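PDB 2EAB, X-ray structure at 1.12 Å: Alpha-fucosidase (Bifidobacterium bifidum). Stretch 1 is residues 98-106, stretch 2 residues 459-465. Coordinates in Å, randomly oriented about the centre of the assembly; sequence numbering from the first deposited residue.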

ATOM      1  N   LYS A  98       5.036 -31.737  -2.855  1.00  8.65           N
ATOM      2  CA  LYS A  98       6.064 -30.920  -2.221  1.00  8.41           C
ATOM      3  C   LYS A  98       5.840 -30.812  -0.710  1.00  8.20           C
ATOM      4  O   LYS A  98       6.763 -31.022   0.077  1.00  8.45           O
ATOM      5  CB  LYS A  98       6.101 -29.525  -2.854  1.00  8.26           C
ATOM      6  CG  LYS A  98       6.440 -29.498  -4.348  1.00  7.73           C
ATOM      7  CD  LYS A  98       7.889 -29.867  -4.621  1.00  8.69           C
ATOM      8  CE  LYS A  98       8.178 -29.890  -6.109  1.00  8.81           C
ATOM      9  NZ  LYS A  98       9.615 -30.177  -6.358  1.00  8.75           N
ATOM     10  N   GLY A  99       4.612 -30.488  -0.308  1.00  8.12           N
ATOM     11  CA  GLY A  99       4.318 -30.227   1.099  1.00  8.22           C
ATOM     12  C   GLY A  99       4.259 -31.461   1.981  1.00  8.31           C
ATOM     13  O   GLY A  99       4.700 -31.426   3.133  1.00  8.40           O
ATOM     14  N   GLN A 100       3.684 -32.542   1.450  1.00  8.87           N
ATOM     15  CA  GLN A 100       3.559 -33.809   2.181  1.00  9.52           C
ATOM     16  C   GLN A 100       2.882 -33.632   3.546  1.00  9.26           C
ATOM     17  O   GLN A 100       3.322 -34.204   4.554  1.00  9.11           O
ATOM     18  CB  GLN A 100       4.931 -34.483   2.337  1.00  9.91           C
ATOM     19  CG  GLN A 100       5.602 -34.882   1.028  1.00 12.89           C
ATOM     20  CD  GLN A 100       4.979 -36.111   0.398  1.00 15.92           C
ATOM     21  OE1 GLN A 100       4.433 -36.974   1.090  1.00 18.79           O
ATOM     22  NE2 GLN A 100       5.061 -36.200  -0.923  1.00 16.47           N
ATOM     23  N   ASN A 101       1.816 -32.829   3.565  1.00  9.32           N
ATOM     24  CA  ASN A 101       1.058 -32.545   4.788  1.00  9.70           C
ATOM     25  C   ASN A 101       1.948 -32.128   5.961  1.00  8.99           C
ATOM     26  O   ASN A 101       1.758 -32.565   7.102  1.00  9.34           O
ATOM     27  CB  ASN A 101       0.146 -33.727   5.149  1.00 10.58           C
ATOM     28  CG  ASN A 101      -0.975 -33.930   4.138  1.00 13.30           C
ATOM     29  OD1 ASN A 101      -1.331 -35.065   3.813  1.00 17.42           O
ATOM     30  ND2 ASN A 101      -1.527 -32.829   3.626  1.00 15.23           N
ATOM     31  N   GLY A 102       2.930 -31.283   5.662  1.00  8.53           N
ATOM     32  CA  GLY A 102       3.835 -30.754   6.671  1.00  8.45           C
ATOM     33  C   GLY A 102       5.120 -31.525   6.894  1.00  8.38           C
ATOM     34  O   GLY A 102       6.005 -31.034   7.590  1.00  8.25           O
ATOM     35  N   ALA A 103       5.230 -32.719   6.311  1.00  8.43           N
ATOM     36  CA  ALA A 103       6.383 -33.586   6.576  1.00  8.70           C
ATOM     37  C   ALA A 103       7.699 -33.021   6.043  1.00  8.49           C
ATOM     38  O   ALA A 103       8.751 -33.211   6.651  1.00  8.80           O
ATOM     39  CB  ALA A 103       6.144 -34.992   6.041  1.00  9.28           C
ATOM     40  N   THR A 104       7.640 -32.328   4.910  1.00  8.03           N
ATOM     41  CA  THR A 104       8.840 -31.748   4.308  1.00  8.11           C
ATOM     42  C   THR A 104       9.431 -30.682   5.223  1.00  7.72           C
ATOM     43  O   THR A 104      10.621 -30.722   5.553  1.00  7.78           O
ATOM     44  CB  THR A 104       8.532 -31.190   2.907  1.00  8.11           C
ATOM     45  OG1 THR A 104       7.989 -32.247   2.111  1.00  8.66           O
ATOM     46  CG2 THR A 104       9.792 -30.643   2.239  1.00  8.54           C
ATOM     47  N   LEU A 105       8.577 -29.753   5.644  1.00  7.81           N
ATOM     48  CA  LEU A 105       8.954 -28.703   6.575  1.00  8.15           C
ATOM     49  C   LEU A 105       9.447 -29.282   7.905  1.00  8.24           C
ATOM     50  O   LEU A 105      10.473 -28.854   8.433  1.00  8.04           O
ATOM     51  CB  LEU A 105       7.758 -27.770   6.798  1.00  8.10           C
ATOM     52  CG  LEU A 105       7.924 -26.611   7.780  1.00  8.59           C
ATOM     53  CD1 LEU A 105       9.081 -25.707   7.383  1.00  9.93           C
ATOM     54  CD2 LEU A 105       6.630 -25.819   7.858  1.00  9.17           C
ATOM     55  N   ARG A 106       8.708 -30.251   8.439  1.00  8.22           N
ATOM     56  CA  ARG A 106       9.050 -30.890   9.710  1.00  9.33           C
ATOM     57  C   ARG A 106      10.458 -31.485   9.687  1.00  8.83           C
ATOM     58  O   ARG A 106      11.233 -31.295  10.629  1.00  9.01           O
ATOM     59  CB  ARG A 106       8.003 -31.960  10.039  1.00  9.58           C
ATOM     60  CG  ARG A 106       8.192 -32.696  11.359  1.00 11.31           C
ATOM     61  CD  ARG A 106       7.041 -33.673  11.613  1.00 11.73           C
ATOM     62  NE  ARG A 106       5.741 -33.014  11.471  1.00 14.84           N
ATOM     63  CZ  ARG A 106       4.765 -33.411  10.658  1.00 15.96           C
ATOM     64  NH1 ARG A 106       4.899 -34.499   9.908  1.00 16.54           N
ATOM     65  NH2 ARG A 106       3.637 -32.718  10.608  1.00 17.44           N
TER
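Stretch 2 (459-465) AKVYAGA

Stretch 2 enters as the last part of a helix, 459-463, and leaves helical angles at Gly464 (phi/psi 73/22). It lies against the turn joining two helical segments of stretch 1, 98-99 and 103-106. The CA pairing follows no single direction: Gly99 is nearest Tyr462 (4.2 Å between their CA atoms), Asn101 nearest Val461 (4.3 Å) and Gly102 nearest Ala463 (3.8 Å). The contact buries 395 Å², both sides summed.

At the start, Lys98 CB lies 4.3 Å from Tyr462 CE1, and Gly99 CA approaches Tyr462 CD1 at 3.7 Å; both meet the ring obliquely. Gly99 CA also makes a CA-H...O contact with Val461 O at 3.2 Å. An ideal CB on Gly99 would fall 2.3 Å from Val461 O, so the close approach depends on the absent side chain.

Gln100 (54/43) and Asn101 (50/42) carry the chain through the turn. Asn101 CA reaches Lys460 O at 3.4 Å, with 148° at the hydrogen. Asn101 N is 3.0 Å from Val461 O, but its poor angle rules out a hydrogen bond. The direct hydrogen bond comes from Gly102 N to Val461 O, 3.1 Å at 137°.

Gly102, the N-cap residue, also directs its CA-H at Tyr462 O (CA to O 3.4 Å, nearly linear at 168°). At 92/-10, a CB on Gly102 would be jammed against the carbonyl O of Asn101, which by itself calls for glycine; an ideal CB on Gly102 would also stand 2.7 Å from Gly464 N.

In the following helix, the CA-to-CB bond of Leu105 points toward stretch 2, with Leu105 CB 3.6 Å from Tyr462 O and Leu105 CD2 4.3 Å from Ala463 CB. One water accepts from Leu105 N (2.9 Å to the water O) and donates to Gly99 O (2.7 Å) and Tyr462 O (2.8 Å). Another accepts from Arg106 NH2 (2.8 Å to the water O) and donates to Ala463 O (2.9 Å).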

ATOM      1  N   ALA A 459      -1.946 -24.229   4.582  1.00  5.78           N
ATOM      2  CA  ALA A 459      -1.497 -24.605   5.922  1.00  5.93           C
ATOM      3  C   ALA A 459      -1.511 -26.117   6.120  1.00  6.10           C
ATOM      4  O   ALA A 459      -0.594 -26.679   6.721  1.00  6.05           O
ATOM      5  CB  ALA A 459      -2.338 -23.920   6.984  1.00  6.46           C
ATOM      6  N   LYS A 460      -2.534 -26.778   5.592  1.00  6.39           N
ATOM      7  CA  LYS A 460      -2.609 -28.230   5.675  1.00  7.56           C
ATOM      8  C   LYS A 460      -1.489 -28.895   4.864  1.00  6.84           C
ATOM      9  O   LYS A 460      -0.784 -29.770   5.366  1.00  7.19           O
ATOM     10  CB  LYS A 460      -3.983 -28.721   5.211  1.00  7.44           C
ATOM     11  CG  LYS A 460      -4.105 -30.240   5.220  1.00  9.81           C
ATOM     12  CD  LYS A 460      -5.487 -30.726   4.833  1.00 10.76           C
ATOM     13  CE  LYS A 460      -5.686 -30.733   3.334  1.00 16.40           C
ATOM     14  NZ  LYS A 460      -4.733 -31.641   2.619  1.00 19.01           N
ATOM     15  N   VAL A 461      -1.330 -28.466   3.617  1.00  6.62           N
ATOM     16  CA  VAL A 461      -0.368 -29.086   2.707  1.00  7.00           C
ATOM     17  C   VAL A 461       1.078 -28.901   3.155  1.00  6.75           C
ATOM     18  O   VAL A 461       1.855 -29.861   3.158  1.00  6.88           O
ATOM     19  CB  VAL A 461      -0.560 -28.566   1.263  1.00  7.25           C
ATOM     20  CG1 VAL A 461       0.582 -29.017   0.349  1.00  7.43           C
ATOM     21  CG2 VAL A 461      -1.906 -29.028   0.722  1.00  7.80           C
ATOM     22  N   TYR A 462       1.426 -27.684   3.564  1.00  6.38           N
ATOM     23  CA  TYR A 462       2.822 -27.368   3.843  1.00  6.46           C
ATOM     24  C   TYR A 462       3.203 -27.423   5.314  1.00  6.52           C
ATOM     25  O   TYR A 462       4.381 -27.564   5.629  1.00  6.82           O
ATOM     26  CB  TYR A 462       3.206 -26.018   3.231  1.00  6.34           C
ATOM     27  CG  TYR A 462       3.173 -26.043   1.718  1.00  6.03           C
ATOM     28  CD1 TYR A 462       4.278 -26.483   0.979  1.00  6.01           C
ATOM     29  CD2 TYR A 462       2.028 -25.653   1.027  1.00  6.78           C
ATOM     30  CE1 TYR A 462       4.241 -26.516  -0.416  1.00  6.26           C
ATOM     31  CE2 TYR A 462       1.980 -25.683  -0.360  1.00  6.15           C
ATOM     32  CZ  TYR A 462       3.089 -26.115  -1.072  1.00  5.90           C
ATOM     33  OH  TYR A 462       3.021 -26.132  -2.445  1.00  6.19           O
ATOM     34  N   ALA A 463       2.225 -27.310   6.212  1.00  6.86           N
ATOM     35  CA  ALA A 463       2.518 -27.305   7.647  1.00  7.34           C
ATOM     36  C   ALA A 463       1.748 -28.346   8.461  1.00  7.78           C
ATOM     37  O   ALA A 463       1.948 -28.452   9.671  1.00  8.42           O
ATOM     38  CB  ALA A 463       2.319 -25.902   8.231  1.00  7.75           C
ATOM     39  N   GLY A 464       0.874 -29.107   7.813  1.00  7.75           N
ATOM     40  CA  GLY A 464       0.124 -30.154   8.500  1.00  8.05           C
ATOM     41  C   GLY A 464      -0.962 -29.631   9.421  1.00  7.85           C
ATOM     42  O   GLY A 464      -1.396 -30.340  10.334  1.00  8.61           O
ATOM     43  N   ALA A 465      -1.400 -28.398   9.178  1.00  7.79           N
ATOM     44  CA  ALA A 465      -2.439 -27.772   9.988  1.00  7.75           C
ATOM     45  C   ALA A 465      -3.771 -27.894   9.260  1.00  7.69           C
ATOM     46  O   ALA A 465      -4.082 -27.084   8.380  1.00  7.43           O
ATOM     47  CB  ALA A 465      -2.098 -26.313  10.261  1.00  7.96           C
TER
HETATM   48  O   HOH W   1       6.033 -29.385   4.354  1.00  8.30           O
HETATM   49  O   HOH W   2       5.324 -28.913   9.209  1.00 36.14           O
HETATM   50  O   HOH W   3       2.382 -30.499  11.749  1.00 42.56           O